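Local coordinates for protein blue-light-activated histidine kinase 2 (Erythrobacter litoralis HTCC2594, PDB 4R39) that senses blue light and, as a histidine kinase, uses ATP to phosphorylate a histidine of a protein, linking light exposure to increased bacterial virulence, at residues A[117-122]-A[223-228]; A[108-113]-A[149-154]; A[141-146]-A[169-174]. All coordinates share one frame; numbering follows the deposited sequence.

Overall arrangement
The segments lie in the C-terminal histidine kinase part of the protein, mainly in its Bergerat ATP-binding fold. From the N terminus, strand 107-113 comes first, and interaction 2 closes its loop on strand 148-156 across helix 120-140. Interaction 1 starts at 117-122, where that helix begins, and closes the widest loop, on the last helix. It crosses interaction 2. Interaction 3 joins the loop after helix 120-140 to the loop after strand 161-168; it also crosses interaction 2 but falls wholly within the span of interaction 1. Interactions 2 and 3 touch, with Phe142 packed on Val150, whereas interaction 1 lies about 35 Å from interaction 3 between centres.

Interaction 1 of 3, residues A[117-122]-A[223-228]; sequences DVPVET and TLIADE
Ile225 holds CG1 anti to its carbonyl carbon (chi1 -68°) and then runs on extended (chi2 163°), which carries CD1 across to the proline that starts helix 120-140. The motif is a helix N terminus, with Pro119 at the N-cap position, packed against the short C-terminal helix 221-227 beside the Bergerat fold. Ile225 CD1 lies 3.4 Å from Pro119 CB and 3.7 Å from Pro119 CG, so the isoleucine tip abuts the CB-CG edge of the pyrrolidine ring, its chain slanting across it. Thr122 meets the same methyl at about a right angle, Thr122 OG1 standing 3.9 Å from Ile225 CD1. That hydroxyl has its polar partner in Gln221, at the start of the C-terminal helix. Nearer the backbone, Ile225 CG1 lies alongside the stem of Glu121, 4.1 Å from Glu121 CB.

Beyond this apolar patch two acids come together. Glu121 and Glu228 both leave their backbones with CG beside the N, and their extended chains slide past each other in opposite directions, bringing the carboxyl ends together. Glu228 OE1 comes in at the oxygen edge of the Glu121 carboxylate, 2.6 Å from Glu121 OE1 and 2.9 Å from Glu121 OE2, the planes 35° apart. At such a separation one of the two acids may hold a proton. Arg125, one turn further along helix 120-140, forms salt bridges with both acids, and Arg229 adds another to Glu121; these positive groups probably offset whatever negative charge remains. The contact therefore pairs a small apolar core with a cluster of acids and arginines, and Glu228 OE2, 3.5 Å from Glu121 OE1, is the oxygen that reaches Arg125.

Interaction 2 of 3, residues A[108-113]-A[149-154]; sequences KVNVQA and VVQLRS
The amides of Asn110 and Gln151 meet edge to edge rather than face to face, their planes 48° apart. Asn110 ND2 donates to Gln151 OE1 over 3.0 Å, the acceptor close to the plane of the asparagine amide and the donor in the plane of the glutamine carbonyl. They lie on neighbouring parallel strands of the mixed sheet of the Bergerat fold, joined through helix 120-140 in a beta-alpha-beta crossover. With chi1 at -85°, Asn110 sets its amide beside the backbone N and over towards the glutamine, and both chains point the same way off the sheet. Gln151 NE2 makes a weak hydrogen bond to Glu167 on the next strand, so the amide is held at both ends. Its OE1 also takes a weak bond from a water, which accepts one from Lys108 NZ at 3.2 Å.

On this same face Lys108 lies alongside Val149, its CE 3.8 Å from Val149 CG1. Farther on, Gln112 CB meets Arg153 CG, and the arginine then leads away to a salt bridge with Glu167. The reverse face is mostly apolar: Val109, Val111 and Ala113 pair with Val150, Leu152 and Ser154, packing against helices 87-102 and 120-140. Across the strands there, Val111 CG1 is 4.3 Å from Leu152 CD2. Ala95 of helix 87-102 touches both Val111 and Leu152.

Even-numbered residues of edge strand 108-113 carry the backbone ladder. Asn110 and Gln112 use both N and O towards 149-154, while Lys108 gives its O to Val150 N and also pairs with the backbone of Gly148, just before the segment. The bonds run in regular parallel register from Val150 N to Lys108 O, at 2.7 Å, to Ser154 N to Gln112 O, at 2.9 Å.

Interaction 3 of 3, residues A[141-146]-A[169-174]; sequences AFSDRA and DGRGIP. With ANP (phosphoaminophosphonic acid-adenylate ester), chain F.
This contact borders the adenine end of the ATP pocket, where the loop after helix 120-140 meets the glycine-rich loop after strand 161-168. Arg171 N donates to Ala141 O over 2.7 Å, in the carbonyl plane and on a lone pair. Gly170 has no side chain, and this lets its CA lie 3.4 Å from Ala141 O and close to Phe142 CE1. The Phe142 ring carries Ala141 CB over the centre of one face and meets Asp169 OD1 at its edge, 3.5 Å from CE1; that oxygen is also hydrogen-bonded to Val149 N, tying the loop to the sheet.

Two arginines grip across the loops. Arg171, extended from CG to NE, reaches over Ser143 CB so that NH1 makes a salt bridge with Asp144 OD1 at 2.9 Å, the planes 86° apart, NH1 standing over the carboxylate face with both oxygens at similar distance. Arg145 folds back at chi2 (-65°) and lays one guanidinium face on the Gly170 carbonyl carbon. Its NH1 gives a weak hydrogen bond to Asp169 O and an ordinary one to a water, while NH2 is taken by Gly207 O.

Bound nucleotide analogue lies just inside. Ala141 CA approaches adenine N1 at 3.5 Å, Gly172 O lies 3.3 Å from C2, and Ile173 CG1 rests over the purine face, 3.7 Å from C5. With Asp168, which hydrogen-bonds the ligand, Gly170 and Gly172 form the DxGxG signature of the G1 box, characteristic of the GHKL ATPase fold.

Interaction 1 of 3, residues A[117-122]-A[223-228]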
loop_
_atom_site.group_PDB
_atom_site.type_symbol
_atom_site.label_atom_id
_atom_site.label_comp_id
_atom_site.label_asym_id
_atom_site.label_seq_id
_atom_site.Cartn_x
_atom_site.Cartn_y
_atom_site.Cartn_z
ATOM N N ASP A 117 15.922 2.242 -3.211
ATOM C CA ASP A 117 15.959 1.177 -2.221
ATOM C C ASP A 117 15.591 1.727 -0.851
ATOM O O ASP A 117 16.095 2.772 -0.434
ATOM C CB ASP A 117 17.344 0.528 -2.168
ATOM C CG ASP A 117 17.579 -0.457 -3.306
ATOM O OD1 ASP A 117 16.610 -0.816 -4.011
ATOM O OD2 ASP A 117 18.743 -0.883 -3.486
ATOM N N VAL A 118 14.711 1.012 -0.157
ATOM C CA VAL A 118 14.256 1.417 1.167
ATOM C C VAL A 118 14.313 0.243 2.138
ATOM O O VAL A 118 14.439 -0.906 1.720
ATOM C CB VAL A 118 12.815 1.944 1.113
ATOM C CG1 VAL A 118 12.711 3.080 0.103
ATOM C CG2 VAL A 118 11.845 0.818 0.761
ATOM N N PRO A 119 14.215 0.523 3.444
ATOM C CA PRO A 119 14.158 -0.568 4.424
ATOM C C PRO A 119 12.865 -1.367 4.305
ATOM O O PRO A 119 11.896 -0.873 3.730
ATOM C CB PRO A 119 14.212 0.163 5.769
ATOM C CG PRO A 119 14.785 1.509 5.461
ATOM C CD PRO A 119 14.294 1.841 4.095
ATOM N N VAL A 120 12.852 -2.582 4.848
ATOM C CA VAL A 120 11.679 -3.448 4.765
ATOM C C VAL A 120 10.434 -2.775 5.334
ATOM O O VAL A 120 9.382 -2.772 4.699
ATOM C CB VAL A 120 11.897 -4.776 5.518
ATOM C CG1 VAL A 120 10.649 -5.650 5.432
ATOM C CG2 VAL A 120 13.098 -5.517 4.956
ATOM N N GLU A 121 10.557 -2.221 6.537
ATOM C CA GLU A 121 9.424 -1.587 7.201
ATOM C C GLU A 121 8.861 -0.445 6.371
ATOM O O GLU A 121 7.654 -0.245 6.313
ATOM C CB GLU A 121 9.831 -1.051 8.572
ATOM C CG GLU A 121 9.843 -2.103 9.671
ATOM C CD GLU A 121 9.550 -1.527 11.043
ATOM O OE1 GLU A 121 9.133 -0.351 11.125
ATOM O OE2 GLU A 121 9.726 -2.256 12.044
ATOM N N THR A 122 9.745 0.310 5.735
ATOM C CA THR A 122 9.327 1.445 4.935
ATOM C C THR A 122 8.530 0.964 3.727
ATOM O O THR A 122 7.507 1.553 3.373
ATOM C CB THR A 122 10.543 2.262 4.466
ATOM O OG1 THR A 122 11.305 2.675 5.606
ATOM C CG2 THR A 122 10.103 3.492 3.685
ATOM N N THR A 223 15.976 6.289 11.581
ATOM C CA THR A 223 15.651 6.776 12.916
ATOM C C THR A 223 14.340 6.184 13.434
ATOM O O THR A 223 14.279 5.701 14.563
ATOM C CB THR A 223 15.553 8.313 12.914
ATOM O OG1 THR A 223 16.739 8.863 12.326
ATOM C CG2 THR A 223 15.393 8.854 14.326
ATOM N N LEU A 224 13.295 6.224 12.613
ATOM C CA LEU A 224 11.999 5.671 12.996
ATOM C C LEU A 224 12.099 4.184 13.326
ATOM O O LEU A 224 11.568 3.723 14.332
ATOM C CB LEU A 224 10.981 5.860 11.870
ATOM C CG LEU A 224 10.588 7.293 11.505
ATOM C CD1 LEU A 224 9.650 7.287 10.309
ATOM C CD2 LEU A 224 9.943 8.006 12.677
ATOM N N ILE A 225 12.787 3.444 12.465
ATOM C CA ILE A 225 12.882 1.994 12.586
ATOM C C ILE A 225 13.654 1.575 13.843
ATOM O O ILE A 225 13.269 0.621 14.523
ATOM C CB ILE A 225 13.515 1.397 11.304
ATOM C CG1 ILE A 225 12.549 1.577 10.129
ATOM C CG2 ILE A 225 13.832 -0.081 11.467
ATOM C CD1 ILE A 225 13.189 1.409 8.767
ATOM N N ALA A 226 14.726 2.294 14.161
ATOM C CA ALA A 226 15.547 1.965 15.324
ATOM C C ALA A 226 14.912 2.434 16.640
ATOM O O ALA A 226 15.196 1.878 17.702
ATOM C CB ALA A 226 16.940 2.545 15.166
ATOM N N ASP A 227 14.061 3.457 16.568
ATOM C CA ASP A 227 13.320 3.918 17.741
ATOM C C ASP A 227 12.337 2.850 18.201
ATOM O O ASP A 227 12.006 2.763 19.382
ATOM C CB ASP A 227 12.546 5.205 17.440
ATOM C CG ASP A 227 13.444 6.426 17.345
ATOM O OD1 ASP A 227 14.579 6.387 17.866
ATOM O OD2 ASP A 227 13.000 7.434 16.751
ATOM N N GLU A 228 11.873 2.039 17.257
ATOM C CA GLU A 228 10.931 0.968 17.556
ATOM C C GLU A 228 11.634 -0.217 18.213
ATOM O O GLU A 228 11.012 -1.245 18.470
ATOM C CB GLU A 228 10.241 0.501 16.272
ATOM C CG GLU A 228 9.381 1.565 15.599
ATOM C CD GLU A 228 8.921 1.150 14.217
ATOM O OE1 GLU A 228 9.454 0.154 13.691
ATOM O OE2 GLU A 228 8.028 1.818 13.655
#

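Interaction 2 of 3, residues A[108-113]-A[149-154]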
loop_
_atom_site.group_PDB
_atom_site.type_symbol
_atom_site.label_atom_id
_atom_site.label_comp_id
_atom_site.label_asym_id
_atom_site.label_seq_id
_atom_site.Cartn_x
_atom_site.Cartn_y
_atom_site.Cartn_z
ATOM N N LYS A 108 -7.947 3.926 -17.658
ATOM C CA LYS A 108 -6.506 3.890 -17.848
ATOM C C LYS A 108 -5.784 4.020 -16.518
ATOM O O LYS A 108 -6.059 4.942 -15.747
ATOM C CB LYS A 108 -6.073 5.030 -18.770
ATOM C CG LYS A 108 -4.586 5.049 -19.072
ATOM C CD LYS A 108 -4.240 6.120 -20.086
ATOM C CE LYS A 108 -4.255 7.503 -19.462
ATOM N NZ LYS A 108 -3.930 8.548 -20.472
ATOM N N VAL A 109 -4.858 3.099 -16.255
ATOM C CA VAL A 109 -3.986 3.206 -15.088
ATOM C C VAL A 109 -2.523 3.388 -15.495
ATOM O O VAL A 109 -1.876 2.450 -15.956
ATOM C CB VAL A 109 -4.100 1.981 -14.171
ATOM C CG1 VAL A 109 -3.274 2.198 -12.905
ATOM C CG2 VAL A 109 -5.559 1.715 -13.824
ATOM N N ASN A 110 -2.017 4.605 -15.314
ATOM C CA ASN A 110 -0.607 4.901 -15.535
ATOM C C ASN A 110 0.206 4.682 -14.260
ATOM O O ASN A 110 -0.289 4.910 -13.159
ATOM C CB ASN A 110 -0.434 6.345 -16.013
ATOM C CG ASN A 110 -0.611 6.496 -17.512
ATOM O OD1 ASN A 110 -0.321 5.581 -18.279
ATOM N ND2 ASN A 110 -1.086 7.660 -17.935
ATOM N N VAL A 111 1.454 4.244 -14.421
ATOM C CA VAL A 111 2.329 3.956 -13.288
ATOM C C VAL A 111 3.729 4.494 -13.542
ATOM O O VAL A 111 4.372 4.109 -14.519
ATOM C CB VAL A 111 2.439 2.439 -13.036
ATOM C CG1 VAL A 111 3.364 2.152 -11.849
ATOM C CG2 VAL A 111 1.060 1.838 -12.809
ATOM N N GLN A 112 4.196 5.367 -12.654
ATOM C CA GLN A 112 5.528 5.951 -12.767
ATOM C C GLN A 112 6.254 5.885 -11.428
ATOM O O GLN A 112 6.115 6.782 -10.603
ATOM C CB GLN A 112 5.423 7.408 -13.219
ATOM C CG GLN A 112 6.765 8.102 -13.411
ATOM C CD GLN A 112 7.479 7.637 -14.663
ATOM O OE1 GLN A 112 7.008 7.863 -15.782
ATOM N NE2 GLN A 112 8.622 6.982 -14.484
ATOM N N ALA A 113 7.040 4.832 -11.225
ATOM C CA ALA A 113 7.768 4.648 -9.968
ATOM C C ALA A 113 9.281 4.804 -10.144
ATOM O O ALA A 113 9.875 4.188 -11.026
ATOM C CB ALA A 113 7.440 3.290 -9.371
ATOM N N VAL A 149 -9.312 7.873 -15.580
ATOM C CA VAL A 149 -7.863 7.758 -15.548
ATOM C C VAL A 149 -7.395 7.715 -14.103
ATOM O O VAL A 149 -7.853 8.493 -13.274
ATOM C CB VAL A 149 -7.181 8.946 -16.267
ATOM C CG1 VAL A 149 -5.659 8.831 -16.186
ATOM C CG2 VAL A 149 -7.633 9.021 -17.719
ATOM N N VAL A 150 -6.492 6.790 -13.810
ATOM C CA VAL A 150 -5.791 6.786 -12.537
ATOM C C VAL A 150 -4.304 6.887 -12.828
ATOM O O VAL A 150 -3.800 6.241 -13.741
ATOM C CB VAL A 150 -6.057 5.513 -11.709
ATOM C CG1 VAL A 150 -5.394 5.629 -10.348
ATOM C CG2 VAL A 150 -7.546 5.288 -11.539
ATOM N N GLN A 151 -3.610 7.709 -12.057
ATOM C CA GLN A 151 -2.167 7.819 -12.185
ATOM C C GLN A 151 -1.509 7.589 -10.838
ATOM O O GLN A 151 -1.836 8.251 -9.863
ATOM C CB GLN A 151 -1.784 9.189 -12.739
ATOM C CG GLN A 151 -2.548 9.555 -14.002
ATOM C CD GLN A 151 -1.748 10.441 -14.936
ATOM O OE1 GLN A 151 -1.250 9.983 -15.971
ATOM N NE2 GLN A 151 -1.628 11.720 -14.585
ATOM N N LEU A 152 -0.598 6.624 -10.795
ATOM C CA LEU A 152 0.242 6.395 -9.630
ATOM C C LEU A 152 1.641 6.917 -9.933
ATOM O O LEU A 152 2.238 6.540 -10.936
ATOM C CB LEU A 152 0.280 4.903 -9.286
ATOM C CG LEU A 152 1.317 4.436 -8.260
ATOM C CD1 LEU A 152 1.040 5.030 -6.893
ATOM C CD2 LEU A 152 1.346 2.913 -8.186
ATOM N N ARG A 153 2.146 7.802 -9.079
ATOM C CA ARG A 153 3.510 8.311 -9.194
ATOM C C ARG A 153 4.253 8.098 -7.891
ATOM O O ARG A 153 3.673 8.179 -6.813
ATOM C CB ARG A 153 3.523 9.808 -9.503
ATOM C CG ARG A 153 3.433 10.168 -10.964
ATOM C CD ARG A 153 3.296 11.674 -11.141
ATOM N NE ARG A 153 2.151 11.995 -11.991
ATOM C CZ ARG A 153 1.005 12.521 -11.566
ATOM N NH1 ARG A 153 0.819 12.828 -10.285
ATOM N NH2 ARG A 153 0.034 12.760 -12.439
ATOM N N SER A 154 5.543 7.825 -8.006
ATOM C CA SER A 154 6.419 7.706 -6.855
ATOM C C SER A 154 7.722 8.386 -7.236
ATOM O O SER A 154 8.513 7.835 -8.005
ATOM C CB SER A 154 6.642 6.234 -6.509
ATOM O OG SER A 154 7.405 6.088 -5.326
HETATM O O HOH W 1 -3.466 10.903 -18.383
#

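Interaction 3 of 3, residues A[141-146]-A[169-174]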
loop_
_atom_site.group_PDB
_atom_site.type_symbol
_atom_site.label_atom_id
_atom_site.label_comp_id
_atom_site.label_asym_id
_atom_site.label_seq_id
_atom_site.Cartn_x
_atom_site.Cartn_y
_atom_site.Cartn_z
ATOM N N ALA A 141 -14.020 5.530 -7.623
ATOM C CA ALA A 141 -13.963 6.782 -8.376
ATOM C C ALA A 141 -14.788 6.768 -9.657
ATOM O O ALA A 141 -15.070 7.830 -10.215
ATOM C CB ALA A 141 -12.522 7.146 -8.700
ATOM N N PHE A 142 -15.182 5.585 -10.119
ATOM C CA PHE A 142 -15.816 5.464 -11.432
ATOM C C PHE A 142 -17.142 4.690 -11.416
ATOM O O PHE A 142 -17.522 4.096 -12.427
ATOM C CB PHE A 142 -14.831 4.818 -12.412
ATOM C CG PHE A 142 -13.454 5.435 -12.376
ATOM C CD1 PHE A 142 -13.250 6.731 -12.825
ATOM C CD2 PHE A 142 -12.367 4.723 -11.894
ATOM C CE1 PHE A 142 -11.989 7.305 -12.790
ATOM C CE2 PHE A 142 -11.104 5.293 -11.860
ATOM C CZ PHE A 142 -10.916 6.585 -12.310
ATOM N N SER A 143 -17.843 4.715 -10.282
ATOM C CA SER A 143 -19.139 4.039 -10.139
ATOM C C SER A 143 -20.098 4.391 -11.269
ATOM O O SER A 143 -20.685 3.513 -11.904
ATOM C CB SER A 143 -19.802 4.432 -8.817
ATOM O OG SER A 143 -18.945 4.209 -7.713
ATOM N N ASP A 144 -20.242 5.689 -11.503
ATOM C CA ASP A 144 -21.213 6.221 -12.450
ATOM C C ASP A 144 -20.542 6.700 -13.733
ATOM O O ASP A 144 -21.167 7.370 -14.553
ATOM C CB ASP A 144 -21.960 7.386 -11.800
ATOM C CG ASP A 144 -21.021 8.413 -11.197
ATOM O OD1 ASP A 144 -19.892 8.032 -10.817
ATOM O OD2 ASP A 144 -21.407 9.596 -11.097
ATOM N N ARG A 145 -19.271 6.348 -13.904
ATOM C CA ARG A 145 -18.481 6.819 -15.038
ATOM C C ARG A 145 -18.267 5.718 -16.063
ATOM O O ARG A 145 -18.149 4.544 -15.712
ATOM C CB ARG A 145 -17.118 7.322 -14.559
ATOM C CG ARG A 145 -17.185 8.503 -13.615
ATOM C CD ARG A 145 -17.747 9.724 -14.314
ATOM N NE ARG A 145 -17.874 10.860 -13.410
ATOM C CZ ARG A 145 -16.947 11.793 -13.232
ATOM N NH1 ARG A 145 -15.797 11.744 -13.900
ATOM N NH2 ARG A 145 -17.171 12.783 -12.381
ATOM N N ALA A 146 -18.209 6.109 -17.332
ATOM C CA ALA A 146 -17.957 5.165 -18.411
ATOM C C ALA A 146 -16.461 5.061 -18.702
ATOM O O ALA A 146 -15.984 4.030 -19.177
ATOM C CB ALA A 146 -18.718 5.578 -19.665
ATOM N N ASP A 169 -9.550 11.194 -12.195
ATOM C CA ASP A 169 -10.358 12.215 -12.851
ATOM C C ASP A 169 -11.842 11.897 -12.669
ATOM O O ASP A 169 -12.703 12.454 -13.349
ATOM C CB ASP A 169 -10.008 12.320 -14.335
ATOM C CG ASP A 169 -10.443 11.105 -15.134
ATOM O OD1 ASP A 169 -10.738 10.046 -14.537
ATOM O OD2 ASP A 169 -10.471 11.211 -16.378
ATOM N N GLY A 170 -12.130 11.007 -11.727
ATOM C CA GLY A 170 -13.468 10.478 -11.564
ATOM C C GLY A 170 -14.384 11.249 -10.637
ATOM O O GLY A 170 -14.436 12.478 -10.635
ATOM N N ARG A 171 -15.092 10.484 -9.825
ATOM C CA ARG A 171 -16.306 10.924 -9.158
ATOM C C ARG A 171 -16.048 11.854 -7.975
ATOM O O ARG A 171 -16.864 12.725 -7.673
ATOM C CB ARG A 171 -17.042 9.656 -8.730
ATOM C CG ARG A 171 -18.148 9.778 -7.730
ATOM C CD ARG A 171 -18.437 8.377 -7.236
ATOM N NE ARG A 171 -19.632 8.290 -6.410
ATOM C CZ ARG A 171 -20.868 8.368 -6.886
ATOM N NH1 ARG A 171 -21.072 8.557 -8.182
ATOM N NH2 ARG A 171 -21.900 8.269 -6.063
ATOM N N GLY A 172 -14.906 11.673 -7.319
ATOM C CA GLY A 172 -14.556 12.461 -6.150
ATOM C C GLY A 172 -15.029 11.808 -4.868
ATOM O O GLY A 172 -16.034 11.103 -4.860
ATOM N N ILE A 173 -14.300 12.039 -3.781
ATOM C CA ILE A 173 -14.721 11.556 -2.472
ATOM C C ILE A 173 -15.881 12.421 -1.977
ATOM O O ILE A 173 -15.789 13.648 -2.014
ATOM C CB ILE A 173 -13.559 11.604 -1.454
ATOM C CG1 ILE A 173 -12.396 10.734 -1.960
ATOM C CG2 ILE A 173 -14.045 11.160 -0.065
ATOM C CD1 ILE A 173 -11.219 10.602 -1.003
ATOM N N PRO A 174 -16.978 11.788 -1.520
ATOM C CA PRO A 174 -18.131 12.537 -1.000
ATOM C C PRO A 174 -17.735 13.606 0.018
ATOM O O PRO A 174 -16.800 13.392 0.789
ATOM C CB PRO A 174 -18.971 11.450 -0.330
ATOM C CG PRO A 174 -18.664 10.222 -1.094
ATOM C CD PRO A 174 -17.224 10.334 -1.503
HETATM P PG ANP F . -12.096 -0.964 2.495
HETATM O O1G ANP F . -11.880 -1.442 3.892
HETATM O O2G ANP F . -11.048 0.158 2.148
HETATM O O3G ANP F . -11.890 -2.177 1.504
HETATM P PB ANP F . -13.698 1.243 1.814
HETATM O O1B ANP F . -15.096 1.611 1.449
HETATM O O2B ANP F . -12.800 1.404 0.547
HETATM N N3B ANP F . -13.668 -0.348 2.354
HETATM P PA ANP F . -12.199 3.376 2.712
HETATM O O1A ANP F . -10.988 2.929 1.992
HETATM O O2A ANP F . -11.912 4.010 4.077
HETATM O O3A ANP F . -13.201 2.166 2.975
HETATM O "O5'" ANP F . -12.994 4.379 1.796
HETATM C "C5'" ANP F . -13.946 5.273 2.392
HETATM C "C4'" ANP F . -14.972 5.687 1.367
HETATM O "O4'" ANP F . -14.501 6.852 0.659
HETATM C "C3'" ANP F . -15.294 4.671 0.277
HETATM O "O3'" ANP F . -16.288 3.753 0.716
HETATM C "C2'" ANP F . -15.804 5.558 -0.855
HETATM O "O2'" ANP F . -17.187 5.853 -0.699
HETATM C "C1'" ANP F . -14.962 6.830 -0.680
HETATM N N9 ANP F . -13.800 6.917 -1.558
HETATM C C8 ANP F . -12.514 6.537 -1.269
HETATM N N7 ANP F . -11.663 6.745 -2.243
HETATM C C5 ANP F . -12.445 7.301 -3.247
HETATM C C6 ANP F . -12.140 7.751 -4.546
HETATM N N6 ANP F . -10.918 7.706 -5.081
HETATM N N1 ANP F . -13.150 8.256 -5.287
HETATM C C2 ANP F . -14.377 8.304 -4.757
HETATM N N3 ANP F . -14.781 7.911 -3.547
HETATM C C4 ANP F . -13.761 7.416 -2.836
HETATM O O HOH W 2 -13.903 9.729 -14.940
#